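PDB 3FOT: trichothecene 15-O-acetyltransferase TRI3 from Fusarium sporotrichioides, which acetylates the 15-hydroxyl of trichothecene intermediates such as 15-deacetylcalonectrin in the biosynthesis of Fusarium mycotoxins including T-2 toxin. Local coordinates for residues 302-313 against 386-394; 373-383 against 509-518. One frame throughout, in Å; residues are numbered along the deposited sequence.

Contact 1. Residues 302-313 against 386-394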
loop_
_atom_site.group_PDB
_atom_site.type_symbol
_atom_site.label_atom_id
_atom_site.label_comp_id
_atom_site.label_asym_id
_atom_site.label_seq_id
_atom_site.Cartn_x
_atom_site.Cartn_y
_atom_site.Cartn_z
ATOM N N PRO A 302 17.604 16.969 11.134
ATOM C CA PRO A 302 17.656 15.506 11.084
ATOM C C PRO A 302 16.492 14.852 11.822
ATOM O O PRO A 302 16.065 15.323 12.888
ATOM C CB PRO A 302 18.991 15.177 11.782
ATOM C CG PRO A 302 19.801 16.419 11.649
ATOM C CD PRO A 302 18.809 17.538 11.767
ATOM N N GLY A 303 15.983 13.766 11.257
ATOM C CA GLY A 303 14.892 13.037 11.876
ATOM C C GLY A 303 13.532 13.565 11.446
ATOM O O GLY A 303 12.523 12.897 11.660
ATOM N N PHE A 304 13.498 14.753 10.850
ATOM C CA PHE A 304 12.247 15.274 10.266
ATOM C C PHE A 304 12.136 15.021 8.763
ATOM O O PHE A 304 13.139 15.043 8.033
ATOM C CB PHE A 304 12.102 16.754 10.541
ATOM C CG PHE A 304 11.768 17.069 11.961
ATOM C CD1 PHE A 304 10.451 17.020 12.403
ATOM C CD2 PHE A 304 12.769 17.402 12.855
ATOM C CE1 PHE A 304 10.131 17.324 13.726
ATOM C CE2 PHE A 304 12.468 17.707 14.170
ATOM C CZ PHE A 304 11.144 17.666 14.603
ATOM N N THR A 305 10.910 14.782 8.294
ATOM C CA THR A 305 10.730 14.413 6.904
ATOM C C THR A 305 9.532 15.127 6.306
ATOM O O THR A 305 8.677 15.682 7.013
ATOM C CB THR A 305 10.437 12.911 6.750
ATOM O OG1 THR A 305 9.157 12.652 7.339
ATOM C CG2 THR A 305 11.528 12.027 7.427
ATOM N N ILE A 306 9.463 15.070 4.988
ATOM C CA ILE A 306 8.292 15.546 4.277
ATOM C C ILE A 306 7.019 14.806 4.709
ATOM O O ILE A 306 5.933 15.366 4.632
ATOM C CB ILE A 306 8.534 15.473 2.745
ATOM C CG1 ILE A 306 7.432 16.174 1.960
ATOM C CG2 ILE A 306 8.773 14.036 2.265
ATOM C CD1 ILE A 306 7.814 16.466 0.485
ATOM N N SER A 307 7.145 13.562 5.183
ATOM C CA SER A 307 5.969 12.848 5.719
ATOM C C SER A 307 5.408 13.529 6.993
ATOM O O SER A 307 4.177 13.627 7.176
ATOM C CB SER A 307 6.335 11.404 6.043
ATOM O OG SER A 307 6.422 10.649 4.870
ATOM N N HIS A 308 6.303 13.981 7.872
ATOM C CA HIS A 308 5.887 14.768 9.044
ATOM C C HIS A 308 5.176 16.029 8.585
ATOM O O HIS A 308 4.109 16.374 9.087
ATOM C CB HIS A 308 7.086 15.170 9.905
ATOM C CG HIS A 308 7.799 14.014 10.528
ATOM N ND1 HIS A 308 9.170 13.904 10.526
ATOM C CD2 HIS A 308 7.333 12.927 11.185
ATOM C CE1 HIS A 308 9.524 12.802 11.162
ATOM N NE2 HIS A 308 8.428 12.186 11.569
ATOM N N LEU A 309 5.786 16.720 7.629
ATOM C CA LEU A 309 5.230 17.981 7.134
ATOM C C LEU A 309 3.858 17.763 6.512
ATOM O O LEU A 309 2.954 18.575 6.690
ATOM C CB LEU A 309 6.168 18.623 6.114
ATOM C CG LEU A 309 5.599 19.970 5.635
ATOM C CD1 LEU A 309 5.621 21.003 6.785
ATOM C CD2 LEU A 309 6.332 20.508 4.413
ATOM N N THR A 310 3.715 16.672 5.758
ATOM C CA THR A 310 2.419 16.368 5.165
ATOM C C THR A 310 1.358 16.149 6.255
ATOM O O THR A 310 0.242 16.645 6.158
ATOM C CB THR A 310 2.485 15.159 4.197
ATOM O OG1 THR A 310 3.484 15.424 3.209
ATOM C CG2 THR A 310 1.164 14.954 3.495
ATOM N N GLN A 311 1.707 15.380 7.272
ATOM C CA GLN A 311 0.772 15.159 8.372
ATOM C C GLN A 311 0.387 16.485 9.067
ATOM O O GLN A 311 -0.775 16.681 9.461
ATOM C CB GLN A 311 1.354 14.134 9.360
ATOM C CG GLN A 311 0.500 13.913 10.614
ATOM C CD GLN A 311 -0.812 13.202 10.346
ATOM O OE1 GLN A 311 -0.911 11.978 10.555
ATOM N NE2 GLN A 311 -1.833 13.956 9.908
ATOM N N ALA A 312 1.369 17.376 9.226
ATOM C CA ALA A 312 1.135 18.711 9.762
ATOM C C ALA A 312 0.130 19.502 8.891
ATOM O O ALA A 312 -0.819 20.120 9.403
ATOM C CB ALA A 312 2.468 19.452 9.868
ATOM N N ALA A 313 0.345 19.470 7.576
ATOM C CA ALA A 313 -0.472 20.218 6.634
ATOM C C ALA A 313 -1.916 19.676 6.598
ATOM O O ALA A 313 -2.896 20.442 6.480
ATOM C CB ALA A 313 0.182 20.171 5.245
ATOM N N LEU A 386 3.158 25.060 11.242
ATOM C CA LEU A 386 3.609 23.788 10.661
ATOM C C LEU A 386 4.752 23.179 11.455
ATOM O O LEU A 386 4.746 21.971 11.702
ATOM C CB LEU A 386 4.006 23.976 9.189
ATOM C CG LEU A 386 2.824 24.218 8.263
ATOM C CD1 LEU A 386 3.330 24.923 7.000
ATOM C CD2 LEU A 386 2.112 22.880 7.908
ATOM N N GLU A 387 5.723 24.004 11.853
ATOM C CA GLU A 387 6.855 23.532 12.661
ATOM C C GLU A 387 6.375 22.934 13.988
ATOM O O GLU A 387 6.832 21.861 14.394
ATOM C CB GLU A 387 7.872 24.654 12.904
ATOM C CG GLU A 387 8.681 25.011 11.669
ATOM C CD GLU A 387 9.861 25.910 11.953
ATOM O OE1 GLU A 387 10.351 26.555 11.010
ATOM O OE2 GLU A 387 10.328 25.948 13.105
ATOM N N SER A 388 5.452 23.619 14.653
ATOM C CA SER A 388 4.903 23.149 15.948
ATOM C C SER A 388 4.264 21.778 15.772
ATOM O O SER A 388 4.515 20.832 16.538
ATOM C CB SER A 388 3.834 24.143 16.433
ATOM O OG SER A 388 3.252 23.741 17.663
ATOM N N ALA A 389 3.407 21.680 14.756
ATOM C CA ALA A 389 2.719 20.431 14.469
ATOM C C ALA A 389 3.714 19.307 14.149
ATOM O O ALA A 389 3.589 18.211 14.697
ATOM C CB ALA A 389 1.733 20.614 13.366
ATOM N N CYS A 390 4.706 19.584 13.296
ATOM C CA CYS A 390 5.760 18.585 12.993
ATOM C C CYS A 390 6.475 18.084 14.240
ATOM O O CYS A 390 6.754 16.902 14.354
ATOM C CB CYS A 390 6.813 19.130 12.040
ATOM S SG CYS A 390 6.231 19.361 10.342
ATOM N N ARG A 391 6.793 18.983 15.170
ATOM C CA ARG A 391 7.485 18.575 16.397
ATOM C C ARG A 391 6.595 17.688 17.279
ATOM O O ARG A 391 7.084 16.708 17.842
ATOM C CB ARG A 391 7.996 19.795 17.173
ATOM C CG ARG A 391 9.001 20.639 16.389
ATOM C CD ARG A 391 9.745 21.677 17.262
ATOM N NE ARG A 391 10.619 22.539 16.446
ATOM C CZ ARG A 391 11.796 22.162 15.948
ATOM N NH1 ARG A 391 12.269 20.940 16.178
ATOM N NH2 ARG A 391 12.512 23.008 15.215
ATOM N N ASN A 392 5.303 18.028 17.362
ATOM C CA ASN A 392 4.267 17.205 18.021
ATOM C C ASN A 392 4.156 15.821 17.357
ATOM O O ASN A 392 4.111 14.784 18.029
ATOM C CB ASN A 392 2.884 17.877 17.949
ATOM C CG ASN A 392 2.634 18.917 19.052
ATOM O OD1 ASN A 392 2.053 18.604 20.078
ATOM N ND2 ASN A 392 3.026 20.161 18.813
ATOM N N ILE A 393 4.098 15.808 16.028
ATOM C CA ILE A 393 4.030 14.557 15.268
ATOM C C ILE A 393 5.247 13.660 15.519
ATOM O O ILE A 393 5.101 12.475 15.845
ATOM C CB ILE A 393 3.844 14.837 13.754
ATOM C CG1 ILE A 393 2.494 15.499 13.516
ATOM C CG2 ILE A 393 3.956 13.520 12.886
ATOM C CD1 ILE A 393 2.475 16.410 12.283
ATOM N N LYS A 394 6.443 14.220 15.379
ATOM C CA LYS A 394 7.652 13.422 15.550
ATOM C C LYS A 394 7.756 12.892 16.974
ATOM O O LYS A 394 8.095 11.726 17.166
ATOM C CB LYS A 394 8.888 14.227 15.170
ATOM C CG LYS A 394 10.209 13.497 15.402
ATOM C CD LYS A 394 11.366 14.324 14.902
ATOM C CE LYS A 394 12.690 13.580 15.027
ATOM N NZ LYS A 394 12.651 12.240 14.347
#
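The methyl of Ala-312 drops into a hole lined by Leu-386, Ala-389, Cys-390 and Ile-393, the tightly packed part of the contact between helices 306-321 and 379-401. The axes of segments 306-313 and 386-394 approach to 8.4 Å at an angle of 115°. Small residues sit at this crossing, with Ala-312 CB 3.8 Å from Ala-389 CB. Ile-393 forms one wall of the hole. Its CG1 branch lies beside its own backbone N (chi1 -65°), which carries CD1 onto the opposing backbone, 3.4 Å from Ala-312 N; its CG2 meets His-308 CD2. Cys-390 SG forms another wall and presses against Leu-309 CA at 3.6 Å, while Leu-386 CD2 packs on Leu-309 CD1.

Toward the start of helix 306-321 the packing gives way to a looser, more solvent-facing side, where Gly-303 and Arg-391 are exposed. Here the extended chain of Lys-394 crosses the Phe-304 ring, and its CD makes a CH-pi contact 3.4 Å from the ring centroid. A bend at the last torsion then brings Lys-394 NZ to Gly-303 O, a 2.8 Å hydrogen bond made from above the carbonyl plane. Cys-390 O lies at the edge of the same ring, and the Arg-391 guanidinium stands nearly perpendicular to it (86°), with NH1 3.8 Å from Phe-304 CZ. Val-296 of helix 286-299 also touches Phe-304.

Thr-305 and His-308 tie the loop to the helix. Thr-305 N donates to His-308 ND1 at 3.0 Å, which steadies the imidazole, and His-308 N donates back to Thr-305 OG1. Lys-394 CB lies over the rim of one face of that ring. The arrangement is a steep helix crossing centred on a single knob in a hole, beside an N-terminal capping box.

Contact 2. Residues 373-383 against 509-518; sequences VSHKDEKELQV and SIVEFMLAFR
A mixed aromatic and polar contact, carried by His-375, Lys-379 and Gln-382 against Ser-509, Glu-512, Phe-513 and Ala-516, joins the turn and first residues of helix 379-401 to the last turns of helix 500-516, beside the C-terminus. The His-375 ring is sandwiched. Phe-513 stacks on one face, centroids 3.8 Å apart and planes at 22°, with His-375 CE1 over the middle of the phenyl ring. The Glu-512 carboxylate lies almost flat on the other face, its CD 3.3 Å from His-375 ND1, stacked rather than hydrogen-bonded. A nearly straight bond (170°) from His-375 NE2 to Ser-509 OG, 2.8 Å long and in the ring plane, fixes the rotation of the imidazole.

Gln-382 stands with its amide almost perpendicular to the Phe-513 ring and brings OE1 to the ring edge, 3.4 Å from Phe-513 CD1. At the other end of the amide, NE2 donates to Asp-377 O at 2.9 Å, which braces the turn before the helix.

Lys-379 reaches the carbonyls around the last turn of helix 500-516 and the residues that follow, its chain extended until the last torsion. Its NZ donates to Ala-516 O at 2.7 Å and Arg-518 O at 2.8 Å, and to a water that bridges to Leu-515 O. Arg-299 supplies further donors to Phe-517 O and Arg-518 O.

The chemistry suggests two places that could favour positive charge: perhaps the imidazole, if the carboxylate stacked on its face raises its tendency to protonate, and more clearly the lysine ammonium, held by backbone carbonyls where the helix dipole would be negative.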
loop_
_atom_site.group_PDB
_atom_site.type_symbol
_atom_site.label_atom_id
_atom_site.label_comp_id
_atom_site.label_asym_id
_atom_site.label_seq_id
_atom_site.Cartn_x
_atom_site.Cartn_y
_atom_site.Cartn_z
ATOM N N VAL A 373 -4.122 28.349 11.644
ATOM C CA VAL A 373 -3.708 29.443 10.769
ATOM C C VAL A 373 -4.463 29.355 9.452
ATOM O O VAL A 373 -4.756 28.267 8.961
ATOM C CB VAL A 373 -2.178 29.440 10.467
ATOM C CG1 VAL A 373 -1.381 29.705 11.721
ATOM C CG2 VAL A 373 -1.732 28.112 9.807
ATOM N N SER A 374 -4.781 30.498 8.878
ATOM C CA SER A 374 -5.406 30.497 7.574
ATOM C C SER A 374 -4.348 30.608 6.477
ATOM O O SER A 374 -3.178 30.885 6.739
ATOM C CB SER A 374 -6.404 31.620 7.459
ATOM O OG SER A 374 -5.710 32.780 7.155
ATOM N N HIS A 375 -4.768 30.387 5.231
ATOM C CA HIS A 375 -3.855 30.553 4.117
ATOM C C HIS A 375 -3.513 32.032 3.883
ATOM O O HIS A 375 -2.522 32.339 3.228
ATOM C CB HIS A 375 -4.473 29.935 2.864
ATOM C CG HIS A 375 -4.509 28.440 2.893
ATOM N ND1 HIS A 375 -3.368 27.674 2.815
ATOM C CD2 HIS A 375 -5.547 27.569 2.939
ATOM C CE1 HIS A 375 -3.695 26.392 2.830
ATOM N NE2 HIS A 375 -5.011 26.301 2.898
ATOM N N LYS A 376 -4.325 32.929 4.437
ATOM C CA LYS A 376 -4.121 34.375 4.265
ATOM C C LYS A 376 -3.265 34.962 5.390
ATOM O O LYS A 376 -2.855 36.126 5.313
ATOM C CB LYS A 376 -5.474 35.101 4.196
ATOM C CG LYS A 376 -6.260 34.835 2.900
ATOM C CD LYS A 376 -7.770 35.004 3.091
ATOM C CE LYS A 376 -8.524 34.799 1.760
ATOM N NZ LYS A 376 -10.016 34.918 1.919
ATOM N N ASP A 377 -2.996 34.175 6.433
ATOM C CA ASP A 377 -2.102 34.629 7.505
ATOM C C ASP A 377 -0.660 34.809 7.013
ATOM O O ASP A 377 -0.242 34.207 6.001
ATOM C CB ASP A 377 -2.123 33.683 8.698
ATOM C CG ASP A 377 -3.373 33.829 9.544
ATOM O OD1 ASP A 377 -3.968 34.939 9.588
ATOM O OD2 ASP A 377 -3.753 32.823 10.182
ATOM N N GLU A 378 0.104 35.631 7.735
ATOM C CA GLU A 378 1.511 35.832 7.433
ATOM C C GLU A 378 2.217 34.497 7.246
ATOM O O GLU A 378 1.977 33.545 8.008
ATOM C CB GLU A 378 2.231 36.592 8.554
ATOM C CG GLU A 378 1.810 38.047 8.744
ATOM C CD GLU A 378 2.104 38.885 7.527
ATOM O OE1 GLU A 378 3.190 38.715 6.924
ATOM O OE2 GLU A 378 1.234 39.697 7.161
ATOM N N LYS A 379 3.095 34.440 6.249
ATOM C CA LYS A 379 3.900 33.224 5.998
ATOM C C LYS A 379 4.573 32.709 7.273
ATOM O O LYS A 379 4.499 31.526 7.571
ATOM C CB LYS A 379 4.966 33.494 4.940
ATOM C CG LYS A 379 5.742 32.255 4.533
ATOM C CD LYS A 379 6.865 32.594 3.560
ATOM C CE LYS A 379 7.886 31.471 3.492
ATOM N NZ LYS A 379 7.354 30.388 2.612
ATOM N N GLU A 380 5.229 33.604 8.020
ATOM C CA GLU A 380 5.899 33.219 9.244
ATOM C C GLU A 380 4.943 32.543 10.232
ATOM O O GLU A 380 5.344 31.586 10.915
ATOM C CB GLU A 380 6.632 34.416 9.902
ATOM C CG GLU A 380 7.304 34.014 11.221
ATOM C CD GLU A 380 7.985 35.175 11.958
ATOM O OE1 GLU A 380 8.261 36.224 11.322
ATOM O OE2 GLU A 380 8.240 35.026 13.172
ATOM N N LEU A 381 3.691 33.009 10.321
ATOM C CA LEU A 381 2.728 32.355 11.221
ATOM C C LEU A 381 2.444 30.919 10.784
ATOM O O LEU A 381 2.361 30.018 11.619
ATOM C CB LEU A 381 1.420 33.133 11.349
ATOM C CG LEU A 381 1.616 34.499 12.020
ATOM C CD1 LEU A 381 0.279 35.230 12.027
ATOM C CD2 LEU A 381 2.233 34.383 13.426
ATOM N N GLN A 382 2.304 30.732 9.470
ATOM C CA GLN A 382 2.025 29.407 8.897
ATOM C C GLN A 382 3.205 28.467 9.102
ATOM O O GLN A 382 3.017 27.326 9.496
ATOM C CB GLN A 382 1.697 29.527 7.410
ATOM C CG GLN A 382 0.449 30.381 7.128
ATOM C CD GLN A 382 0.083 30.293 5.671
ATOM O OE1 GLN A 382 0.109 29.196 5.097
ATOM N NE2 GLN A 382 -0.261 31.438 5.054
ATOM N N VAL A 383 4.423 28.956 8.850
ATOM C CA VAL A 383 5.643 28.177 9.059
ATOM C C VAL A 383 5.747 27.736 10.518
ATOM O O VAL A 383 6.050 26.578 10.791
ATOM C CB VAL A 383 6.906 29.006 8.633
ATOM C CG1 VAL A 383 8.234 28.409 9.147
ATOM C CG2 VAL A 383 6.942 29.159 7.120
ATOM N N SER A 509 -5.713 22.531 -0.281
ATOM C CA SER A 509 -5.386 23.211 0.976
ATOM C C SER A 509 -4.126 22.620 1.610
ATOM O O SER A 509 -3.234 23.353 2.079
ATOM C CB SER A 509 -6.573 23.114 1.957
ATOM O OG SER A 509 -6.264 23.817 3.175
ATOM N N ILE A 510 -4.067 21.287 1.655
ATOM C CA ILE A 510 -2.912 20.594 2.186
ATOM C C ILE A 510 -1.687 20.986 1.387
ATOM O O ILE A 510 -0.669 21.343 1.963
ATOM C CB ILE A 510 -3.072 19.059 2.080
ATOM C CG1 ILE A 510 -4.223 18.567 2.965
ATOM C CG2 ILE A 510 -1.762 18.353 2.412
ATOM C CD1 ILE A 510 -4.736 17.179 2.516
ATOM N N VAL A 511 -1.804 20.922 0.062
ATOM C CA VAL A 511 -0.667 21.260 -0.825
ATOM C C VAL A 511 -0.187 22.703 -0.605
ATOM O O VAL A 511 1.026 22.964 -0.525
ATOM C CB VAL A 511 -1.020 21.010 -2.317
ATOM C CG1 VAL A 511 0.062 21.574 -3.236
ATOM C CG2 VAL A 511 -1.190 19.505 -2.589
ATOM N N GLU A 512 -1.142 23.632 -0.521
ATOM C CA GLU A 512 -0.817 25.028 -0.264
ATOM C C GLU A 512 -0.012 25.216 1.031
ATOM O O GLU A 512 0.969 25.972 1.054
ATOM C CB GLU A 512 -2.082 25.886 -0.269
ATOM C CG GLU A 512 -1.780 27.382 -0.311
ATOM C CD GLU A 512 -3.024 28.259 -0.385
ATOM O OE1 GLU A 512 -4.145 27.707 -0.549
ATOM O OE2 GLU A 512 -2.867 29.501 -0.272
ATOM N N PHE A 513 -0.418 24.553 2.117
ATOM C CA PHE A 513 0.364 24.657 3.360
ATOM C C PHE A 513 1.767 24.062 3.230
ATOM O O PHE A 513 2.728 24.633 3.731
ATOM C CB PHE A 513 -0.353 24.012 4.547
ATOM C CG PHE A 513 -1.490 24.825 5.102
ATOM C CD1 PHE A 513 -1.291 26.149 5.535
ATOM C CD2 PHE A 513 -2.763 24.245 5.245
ATOM C CE1 PHE A 513 -2.342 26.897 6.096
ATOM C CE2 PHE A 513 -3.829 24.995 5.798
ATOM C CZ PHE A 513 -3.614 26.322 6.213
ATOM N N MET A 514 1.883 22.903 2.577
ATOM C CA MET A 514 3.212 22.338 2.313
ATOM C C MET A 514 4.105 23.327 1.561
ATOM O O MET A 514 5.295 23.524 1.908
ATOM C CB MET A 514 3.069 21.019 1.540
ATOM C CG MET A 514 2.484 19.909 2.431
ATOM S SD MET A 514 2.185 18.430 1.466
ATOM C CE MET A 514 3.871 17.837 1.202
ATOM N N LEU A 515 3.544 23.953 0.538
ATOM C CA LEU A 515 4.301 24.877 -0.291
ATOM C C LEU A 515 4.700 26.111 0.498
ATOM O O LEU A 515 5.781 26.681 0.291
ATOM C CB LEU A 515 3.517 25.242 -1.559
ATOM C CG LEU A 515 3.425 24.096 -2.573
ATOM C CD1 LEU A 515 2.398 24.467 -3.647
ATOM C CD2 LEU A 515 4.813 23.764 -3.186
ATOM N N ALA A 516 3.848 26.479 1.444
ATOM C CA ALA A 516 4.107 27.632 2.302
ATOM C C ALA A 516 5.329 27.436 3.197
ATOM O O ALA A 516 5.881 28.395 3.713
ATOM C CB ALA A 516 2.837 27.975 3.144
ATOM N N PHE A 517 5.755 26.192 3.376
ATOM C CA PHE A 517 6.878 25.889 4.247
ATOM C C PHE A 517 8.203 26.174 3.553
ATOM O O PHE A 517 9.247 26.194 4.211
ATOM C CB PHE A 517 6.834 24.411 4.634
ATOM C CG PHE A 517 7.499 24.090 5.917
ATOM C CD1 PHE A 517 6.985 24.593 7.116
ATOM C CD2 PHE A 517 8.592 23.211 5.961
ATOM C CE1 PHE A 517 7.566 24.253 8.341
ATOM C CE2 PHE A 517 9.179 22.856 7.172
ATOM C CZ PHE A 517 8.659 23.382 8.384
ATOM N N ARG A 518 8.166 26.366 2.229
ATOM C CA ARG A 518 9.388 26.531 1.442
ATOM C C ARG A 518 10.175 27.729 1.955
ATOM O O ARG A 518 9.594 28.695 2.464
ATOM C CB ARG A 518 9.080 26.684 -0.052
ATOM C CG ARG A 518 8.656 25.386 -0.706
ATOM C CD ARG A 518 8.298 25.635 -2.145
ATOM N NE ARG A 518 7.118 26.494 -2.228
ATOM C CZ ARG A 518 6.614 26.978 -3.359
ATOM N NH1 ARG A 518 7.188 26.697 -4.520
ATOM N NH2 ARG A 518 5.544 27.756 -3.330
HETATM O O HOH W 1 6.763 29.748 -0.008
#

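The segments alternate along the chain: 302-313, 373-383, 386-394, then 509-518. Contact 2 thus uses the start of helix 379-401 and contact 1 its next turns, so one helix serves both. The contact centres lie 14 Å apart, on the same side of the chain's centre, and the two meet directly: Leu-386 packs on Phe-513, Glu-387 on Phe-517, and Thr-310 on Met-514. Helices 306-321, 379-401 and 500-516 therefore form one cluster beside the sheet of strands 277-283, 486-494, 477-483 and 435-441. It brings the C-terminal helix against parts more than a hundred residues earlier, away from the substrate-binding His-414.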